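Local coordinates for probable 3-hydroxybutyryl-CoA dehydrogenase (Escherichia coli, PDB 3MOG) that catalyses the NAD-dependent oxidation of 3-hydroxyadipyl-CoA to 3-oxoadipyl-CoA in the breakdown of phenylacetate, at the interface of chains A and B. Coordinates in Å, arbitrary orientation; residue numbers count along the deposited sequence, not the author numbering. Chains: chain A/B, Probable 3-hydroxybutyryl-CoA dehydrogenase.

The interface of chains A and B. Residues chain A 253-256, 455; chain B 257, 260.
B:Arg257 reaches across to the loop of chain A that follows helix 239-252, and its guanidinium meets the backbone of A:Trp254 on one flank and the carboxylate of A:Glu256 on the other. The protein is a homotrimer, and this patch is one part of a subunit interface. A direct hydrogen bond runs from NH2 of B:Arg257 to the carbonyl O of A:Trp254, 2.7 Å long but bent, 138° at the hydrogen; the oxygen lies close to the guanidinium plane.

Charge pairing is looser. NH1 of B:Arg257 stands 3.7 Å from OE2 of A:Glu256 in a salt bridge, with the carboxylate turned 87° to the guanidinium, so the two planes do not pair side by side. Bends at the second and third torsions of the arginine help direct the group to this place.

A water bridges the two chains: NE and NH1 of B:Arg257 both hydrogen-bond to it, and it also binds OE2 of A:Glu256 and, at 2.8 Å, OE1 of A:Glu455. Through it the arginine also meets A:Glu455, and its charge may temper the repulsion between the two carboxylates. An alanine in place of B:Arg257 would probably leave the A:Trp254 carbonyl without this donor, A:Glu256 without its salt-bridge partner, and the water that joins the two glutamates without its arginine donors.

Within chain B, CD1 of B:Leu260 lies over one face of the B:Arg257 guanidinium, toward its rim. Across the interface, CZ of B:Arg257 comes to 4.0 Å from CA of A:Glu256, and CD1 of B:Leu260 touches CB of A:Trp254 at 3.8 Å.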
ATOM      1  N   PHE A 253       4.300   1.504   9.688  1.00 50.57           N
ATOM      2  CA  PHE A 253       3.362   0.398   9.533  1.00 45.21           C
ATOM      3  C   PHE A 253       3.365  -0.081   8.072  1.00 46.81           C
ATOM      4  O   PHE A 253       2.375  -0.611   7.584  1.00 49.45           O
ATOM      5  CB  PHE A 253       1.957   0.821   9.964  1.00 45.49           C
ATOM      6  CG  PHE A 253       1.692   0.716  11.460  1.00 47.44           C
ATOM      7  CD1 PHE A 253       1.462   1.857  12.217  1.00 45.27           C
ATOM      8  CD2 PHE A 253       1.639  -0.521  12.094  1.00 44.20           C
ATOM      9  CE1 PHE A 253       1.181   1.777  13.582  1.00 47.82           C
ATOM     10  CE2 PHE A 253       1.385  -0.619  13.454  1.00 49.34           C
ATOM     11  CZ  PHE A 253       1.154   0.531  14.210  1.00 48.92           C
ATOM     12  N   TRP A 254       4.496   0.096   7.395  1.00 48.87           N
ATOM     13  CA  TRP A 254       4.658  -0.213   5.956  1.00 53.10           C
ATOM     14  C   TRP A 254       3.468   0.189   5.093  1.00 49.94           C
ATOM     15  O   TRP A 254       2.917  -0.630   4.360  1.00 47.44           O
ATOM     16  CB  TRP A 254       5.033  -1.690   5.723  1.00 45.33           C
ATOM     17  CG  TRP A 254       6.274  -2.047   6.429  1.00 50.21           C
ATOM     18  CD1 TRP A 254       7.545  -1.630   6.125  1.00 52.48           C
ATOM     19  CD2 TRP A 254       6.384  -2.858   7.595  1.00 46.64           C
ATOM     20  NE1 TRP A 254       8.438  -2.146   7.026  1.00 50.70           N
ATOM     21  CE2 TRP A 254       7.753  -2.904   7.940  1.00 54.00           C
ATOM     22  CE3 TRP A 254       5.463  -3.561   8.380  1.00 44.38           C
ATOM     23  CZ2 TRP A 254       8.221  -3.625   9.030  1.00 44.67           C
ATOM     24  CZ3 TRP A 254       5.928  -4.275   9.467  1.00 53.74           C
ATOM     25  CH2 TRP A 254       7.298  -4.309   9.778  1.00 55.13           C
ATOM     26  N   GLN A 255       3.109   1.456   5.153  1.00 47.75           N
ATOM     27  CA  GLN A 255       2.056   2.006   4.340  1.00 47.95           C
ATOM     28  C   GLN A 255       0.644   1.421   4.484  1.00 50.03           C
ATOM     29  O   GLN A 255      -0.049   1.218   3.518  1.00 46.80           O
ATOM     30  CB  GLN A 255       2.470   1.927   2.888  1.00 48.42           C
ATOM     31  CG  GLN A 255       3.574   2.828   2.494  1.00 65.82           C
ATOM     32  CD  GLN A 255       4.915   2.264   2.798  1.00 61.49           C
ATOM     33  OE1 GLN A 255       5.823   2.987   3.144  1.00 74.79           O
ATOM     34  NE2 GLN A 255       5.048   0.968   2.685  1.00 57.51           N
ATOM     35  N   GLU A 256       0.252   1.143   5.705  1.00 48.08           N
ATOM     36  CA  GLU A 256      -1.090   0.687   6.079  1.00 51.13           C
ATOM     37  C   GLU A 256      -2.059   1.829   5.773  1.00 48.11           C
ATOM     38  O   GLU A 256      -1.873   2.955   6.241  1.00 43.84           O
ATOM     39  CB  GLU A 256      -1.122   0.423   7.591  1.00 55.24           C
ATOM     40  CG  GLU A 256      -1.665  -0.923   8.072  1.00 70.31           C
ATOM     41  CD  GLU A 256      -3.117  -1.192   7.721  1.00 71.51           C
ATOM     42  OE1 GLU A 256      -3.939  -0.252   7.671  1.00 73.37           O
ATOM     43  OE2 GLU A 256      -3.438  -2.377   7.500  1.00 74.49           O
ATOM     44  N   GLU A 455      -9.991  -1.098   2.445  1.00 43.70           N
ATOM     45  CA  GLU A 455      -9.432  -1.840   3.556  1.00 42.62           C
ATOM     46  C   GLU A 455      -9.310  -0.926   4.793  1.00 41.89           C
ATOM     47  O   GLU A 455      -9.369  -1.384   5.923  1.00 44.79           O
ATOM     48  CB  GLU A 455      -8.073  -2.374   3.098  1.00 48.50           C
ATOM     49  CG  GLU A 455      -7.318  -3.228   4.082  1.00 55.78           C
ATOM     50  CD  GLU A 455      -6.307  -4.107   3.388  1.00 61.40           C
ATOM     51  OE1 GLU A 455      -5.175  -4.198   3.895  1.00 66.54           O
ATOM     52  OE2 GLU A 455      -6.642  -4.688   2.324  1.00 53.30           O
TER
ATOM     53  N   ARG B 257       0.385  -6.337   0.012  1.00 47.48           N
ATOM     54  CA  ARG B 257       0.194  -6.600   1.441  1.00 50.44           C
ATOM     55  C   ARG B 257       0.197  -8.076   1.808  1.00 54.13           C
ATOM     56  O   ARG B 257       0.329  -8.417   2.982  1.00 57.10           O
ATOM     57  CB  ARG B 257      -1.115  -5.996   1.965  1.00 57.03           C
ATOM     58  CG  ARG B 257      -1.559  -4.652   1.391  1.00 63.26           C
ATOM     59  CD  ARG B 257      -0.966  -3.454   2.098  1.00 60.03           C
ATOM     60  NE  ARG B 257      -1.008  -3.505   3.561  1.00 61.66           N
ATOM     61  CZ  ARG B 257      -0.225  -2.767   4.350  1.00 54.66           C
ATOM     62  NH1 ARG B 257      -0.315  -2.868   5.664  1.00 63.88           N
ATOM     63  NH2 ARG B 257       0.660  -1.933   3.822  1.00 54.37           N
ATOM     64  N   LEU B 260       3.458  -8.544   3.228  1.00 48.42           N
ATOM     65  CA  LEU B 260       3.746  -7.565   4.300  1.00 47.91           C
ATOM     66  C   LEU B 260       4.733  -8.111   5.321  1.00 47.91           C
ATOM     67  O   LEU B 260       4.567  -9.243   5.756  1.00 49.59           O
ATOM     68  CB  LEU B 260       2.465  -7.203   5.040  1.00 47.56           C
ATOM     69  CG  LEU B 260       2.422  -6.032   6.029  1.00 50.71           C
ATOM     70  CD1 LEU B 260       2.713  -4.714   5.339  1.00 46.05           C
ATOM     71  CD2 LEU B 260       1.046  -5.984   6.720  1.00 45.33           C
TER
HETATM   72  O   HOH W   1      -2.946  -4.216   5.547  1.00 68.96           O